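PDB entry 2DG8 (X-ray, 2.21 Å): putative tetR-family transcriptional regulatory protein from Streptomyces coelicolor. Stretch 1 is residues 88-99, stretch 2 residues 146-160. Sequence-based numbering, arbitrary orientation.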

# COMPACT_ATOMS: atom_id res chain seq x y z
N ALA A 88 -17.22 -9.76 -10.83
CA ALA A 88 -17.36 -8.37 -10.42
C ALA A 88 -16.10 -7.91 -9.68
O ALA A 88 -15.65 -6.78 -9.86
CB ALA A 88 -18.59 -8.21 -9.50
N VAL A 89 -15.55 -8.80 -8.86
CA VAL A 89 -14.36 -8.49 -8.09
C VAL A 89 -13.16 -8.28 -9.01
O VAL A 89 -12.32 -7.43 -8.75
CB VAL A 89 -14.04 -9.60 -7.07
CG1 VAL A 89 -12.66 -9.35 -6.43
CG2 VAL A 89 -15.12 -9.64 -5.99
N ALA A 90 -13.09 -9.06 -10.09
CA ALA A 90 -11.99 -8.93 -11.03
C ALA A 90 -12.06 -7.53 -11.63
O ALA A 90 -11.04 -6.86 -11.80
CB ALA A 90 -12.09 -9.99 -12.15
N ASP A 91 -13.28 -7.11 -11.96
CA ASP A 91 -13.50 -5.79 -12.54
C ASP A 91 -13.06 -4.73 -11.55
O ASP A 91 -12.44 -3.73 -11.92
CB ASP A 91 -14.99 -5.60 -12.85
CG ASP A 91 -15.47 -6.49 -13.97
OD1 ASP A 91 -16.70 -6.64 -14.13
OD2 ASP A 91 -14.62 -7.03 -14.70
N LEU A 92 -13.40 -4.96 -10.29
CA LEU A 92 -13.06 -4.02 -9.22
C LEU A 92 -11.54 -3.86 -9.14
O LEU A 92 -11.03 -2.75 -9.08
CB LEU A 92 -13.58 -4.55 -7.89
CG LEU A 92 -14.16 -3.63 -6.82
CD1 LEU A 92 -14.17 -4.40 -5.50
CD2 LEU A 92 -13.34 -2.36 -6.67
N VAL A 93 -10.83 -4.99 -9.11
CA VAL A 93 -9.38 -4.98 -9.01
C VAL A 93 -8.73 -4.21 -10.15
O VAL A 93 -7.83 -3.40 -9.91
CB VAL A 93 -8.81 -6.41 -9.01
CG1 VAL A 93 -7.31 -6.37 -9.30
CG2 VAL A 93 -9.06 -7.06 -7.65
N HIS A 94 -9.16 -4.46 -11.38
CA HIS A 94 -8.55 -3.75 -12.50
C HIS A 94 -8.90 -2.26 -12.53
O HIS A 94 -8.05 -1.42 -12.82
CB HIS A 94 -8.91 -4.45 -13.82
CG HIS A 94 -8.16 -5.73 -14.03
ND1 HIS A 94 -7.43 -5.99 -15.17
CD2 HIS A 94 -7.97 -6.79 -13.21
CE1 HIS A 94 -6.81 -7.15 -15.04
NE2 HIS A 94 -7.12 -7.66 -13.86
N GLU A 95 -10.13 -1.93 -12.19
CA GLU A 95 -10.51 -0.53 -12.17
C GLU A 95 -9.71 0.24 -11.10
O GLU A 95 -9.18 1.31 -11.37
CB GLU A 95 -12.01 -0.38 -11.90
CG GLU A 95 -12.48 1.06 -11.89
CD GLU A 95 -13.98 1.20 -11.69
OE1 GLU A 95 -14.74 0.41 -12.30
OE2 GLU A 95 -14.39 2.12 -10.95
N LEU A 96 -9.61 -0.32 -9.90
CA LEU A 96 -8.89 0.34 -8.82
C LEU A 96 -7.39 0.45 -9.08
O LEU A 96 -6.75 1.37 -8.58
CB LEU A 96 -9.08 -0.41 -7.50
CG LEU A 96 -10.45 -0.56 -6.84
CD1 LEU A 96 -10.32 -1.57 -5.70
CD2 LEU A 96 -10.96 0.79 -6.32
N SER A 97 -6.83 -0.48 -9.84
CA SER A 97 -5.41 -0.45 -10.11
C SER A 97 -4.99 0.48 -11.24
O SER A 97 -3.83 0.88 -11.29
CB SER A 97 -4.89 -1.86 -10.43
OG SER A 97 -5.31 -2.29 -11.72
N GLU A 98 -5.90 0.85 -12.13
CA GLU A 98 -5.49 1.71 -13.24
C GLU A 98 -6.37 2.86 -13.70
O GLU A 98 -5.92 3.68 -14.50
CB GLU A 98 -5.20 0.83 -14.46
CG GLU A 98 -6.31 -0.13 -14.83
CD GLU A 98 -5.98 -0.95 -16.07
OE1 GLU A 98 -4.87 -1.53 -16.14
OE2 GLU A 98 -6.84 -1.03 -16.98
N ASP A 99 -7.60 2.95 -13.21
CA ASP A 99 -8.49 4.01 -13.67
C ASP A 99 -8.21 5.40 -13.12
O ASP A 99 -8.32 6.37 -13.85
CB ASP A 99 -9.94 3.62 -13.41
CG ASP A 99 -10.45 2.58 -14.42
OD1 ASP A 99 -11.64 2.22 -14.36
OD2 ASP A 99 -9.65 2.13 -15.26
N GLN A 146 -10.45 -12.90 3.72
CA GLN A 146 -9.31 -13.35 2.93
C GLN A 146 -9.34 -12.66 1.55
O GLN A 146 -8.31 -12.23 1.03
CB GLN A 146 -9.35 -14.87 2.75
CG GLN A 146 -9.41 -15.65 4.05
CD GLN A 146 -9.60 -17.15 3.85
OE1 GLN A 146 -10.22 -17.83 4.68
NE2 GLN A 146 -9.07 -17.68 2.75
N LEU A 147 -10.54 -12.55 0.99
CA LEU A 147 -10.72 -11.93 -0.32
C LEU A 147 -10.35 -10.44 -0.32
O LEU A 147 -9.74 -9.95 -1.27
CB LEU A 147 -12.16 -12.12 -0.79
CG LEU A 147 -12.51 -11.57 -2.17
CD1 LEU A 147 -11.47 -12.02 -3.21
CD2 LEU A 147 -13.91 -12.05 -2.56
N ASP A 148 -10.71 -9.73 0.75
CA ASP A 148 -10.40 -8.30 0.84
C ASP A 148 -8.89 -8.10 0.82
O ASP A 148 -8.39 -7.15 0.22
CB ASP A 148 -10.97 -7.69 2.12
CG ASP A 148 -11.05 -6.16 2.05
OD1 ASP A 148 -10.93 -5.49 3.10
OD2 ASP A 148 -11.25 -5.63 0.93
N ALA A 149 -8.15 -8.99 1.48
CA ALA A 149 -6.69 -8.88 1.49
C ALA A 149 -6.12 -9.19 0.10
O ALA A 149 -5.11 -8.62 -0.30
CB ALA A 149 -6.09 -9.84 2.52
N LEU A 150 -6.77 -10.11 -0.62
CA LEU A 150 -6.31 -10.46 -1.97
C LEU A 150 -6.54 -9.27 -2.89
O LEU A 150 -5.65 -8.88 -3.65
CB LEU A 150 -7.06 -11.69 -2.51
CG LEU A 150 -6.69 -12.14 -3.93
CD1 LEU A 150 -5.21 -12.52 -3.98
CD2 LEU A 150 -7.56 -13.32 -4.36
N ILE A 151 -7.74 -8.71 -2.83
CA ILE A 151 -8.10 -7.56 -3.65
C ILE A 151 -7.07 -6.44 -3.43
O ILE A 151 -6.60 -5.80 -4.38
CB ILE A 151 -9.53 -7.04 -3.31
CG1 ILE A 151 -10.57 -8.04 -3.81
CG2 ILE A 151 -9.77 -5.66 -3.92
CD1 ILE A 151 -11.99 -7.69 -3.43
N GLU A 152 -6.73 -6.24 -2.16
CA GLU A 152 -5.76 -5.21 -1.79
C GLU A 152 -4.43 -5.47 -2.48
O GLU A 152 -3.86 -4.58 -3.12
CB GLU A 152 -5.56 -5.22 -0.27
CG GLU A 152 -4.72 -4.09 0.25
CD GLU A 152 -5.51 -2.79 0.35
OE1 GLU A 152 -6.55 -2.78 1.04
OE2 GLU A 152 -5.09 -1.79 -0.27
N GLY A 153 -3.94 -6.70 -2.36
CA GLY A 153 -2.67 -7.08 -2.95
C GLY A 153 -2.62 -7.10 -4.47
O GLY A 153 -1.63 -6.67 -5.06
N LEU A 154 -3.67 -7.61 -5.11
CA LEU A 154 -3.73 -7.68 -6.57
C LEU A 154 -3.77 -6.27 -7.15
O LEU A 154 -3.11 -5.98 -8.15
CB LEU A 154 -4.98 -8.46 -7.04
CG LEU A 154 -4.98 -9.99 -6.88
CD1 LEU A 154 -6.37 -10.56 -7.21
CD2 LEU A 154 -3.93 -10.61 -7.78
N THR A 155 -4.54 -5.40 -6.52
CA THR A 155 -4.67 -4.01 -6.96
C THR A 155 -3.32 -3.31 -6.91
O THR A 155 -2.90 -2.66 -7.87
CB THR A 155 -5.67 -3.26 -6.05
OG1 THR A 155 -6.96 -3.88 -6.15
CG2 THR A 155 -5.76 -1.80 -6.44
N LEU A 156 -2.65 -3.46 -5.77
CA LEU A 156 -1.36 -2.85 -5.54
C LEU A 156 -0.32 -3.35 -6.52
O LEU A 156 0.43 -2.56 -7.08
CB LEU A 156 -0.91 -3.14 -4.11
CG LEU A 156 0.30 -2.39 -3.53
CD1 LEU A 156 1.59 -2.94 -4.10
CD2 LEU A 156 0.16 -0.90 -3.82
N HIS A 157 -0.27 -4.65 -6.74
CA HIS A 157 0.72 -5.18 -7.67
C HIS A 157 0.46 -4.82 -9.11
O HIS A 157 1.40 -4.72 -9.89
CB HIS A 157 0.86 -6.70 -7.51
CG HIS A 157 1.67 -7.09 -6.32
ND1 HIS A 157 2.16 -8.37 -6.13
CD2 HIS A 157 2.10 -6.37 -5.26
CE1 HIS A 157 2.86 -8.41 -5.01
NE2 HIS A 157 2.84 -7.21 -4.46
N ARG A 158 -0.80 -4.62 -9.49
CA ARG A 158 -1.08 -4.22 -10.87
C ARG A 158 -0.77 -2.74 -11.05
O ARG A 158 -0.14 -2.34 -12.03
CB ARG A 158 -2.55 -4.44 -11.24
CG ARG A 158 -2.96 -5.87 -11.44
CD ARG A 158 -4.24 -5.95 -12.27
NE ARG A 158 -3.99 -5.83 -13.71
CZ ARG A 158 -4.29 -4.78 -14.46
NH1 ARG A 158 -4.02 -4.80 -15.77
NH2 ARG A 158 -4.85 -3.69 -13.94
N ALA A 159 -1.21 -1.93 -10.09
CA ALA A 159 -1.02 -0.49 -10.14
C ALA A 159 0.45 -0.06 -10.20
O ALA A 159 0.81 0.81 -10.99
CB ALA A 159 -1.69 0.16 -8.94
N LEU A 160 1.30 -0.68 -9.39
CA LEU A 160 2.71 -0.30 -9.38
C LEU A 160 3.57 -1.22 -10.22
O LEU A 160 4.77 -1.33 -9.99
CB LEU A 160 3.23 -0.28 -7.94
CG LEU A 160 2.47 0.67 -7.00
CD1 LEU A 160 3.02 0.55 -5.60
CD2 LEU A 160 2.59 2.10 -7.52
O HOH W 1 -1.52 2.28 -12.17

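A knob-into-hole contact between helices can be made by an apolar or a polar side chain, and this pair from a putative TetR-family regulator contains one of each. The helix axes approach to 8.1 Å, with 42° between their N-to-C directions; the contact is mainly apolar around Val89 and Val93 and more polar from His94 on. Along the first helix it opens with Val89, whose CG1 lies 3.5 Å from Ile151 CD1 and 4.3 Å from Leu147 CD1. Leu92 adds only a distant touch. One turn on from Val89, Val93 acts as a knob, its side chain seated among Ile151, Leu154, Thr155 and Arg158; Val93 CG2 lies 4.0 Å from Ile151 CG2, and Val93 CG1 lies 3.9 Å from Leu154 CB. Thr155 also borders this hole, and Thr155 OG1 donates to Ile151 O at 2.6 Å within its own helix.

With His94 the character changes. The guanidinium of Arg158 lies flat on the ring of His94, centres 3.7 Å apart and planes at 15°, while Arg158 CD also sits over that face, 3.9 Å from the centroid of the His94 ring. Leu96 then packs its CB 3.8 Å from Thr155 CG2. Stacking leaves the guanidinium edge free for acceptors, and two residues use it. Arg158 NH2 donates to Ser97 OG at 2.7 Å, and Ser97 OG donates to His94 O at 3.1 Å, so the hydroxyl relays between the arginine and its own helix. The backbones come closest here, Ser97 CA lying 4.4 Å from Ala159 CA. Ser97 O lies 3.3 Å from Ala159 CA in a CA-H...O contact, and one water donates to both Ser97 O and Ala159 O. Glu98 completes the arrangement with a salt bridge, Glu98 OE1 standing 3.1 Å from Arg158 NH2. Arg158 is thus a polar counterpart to Val93, a knob held by face and edge alike.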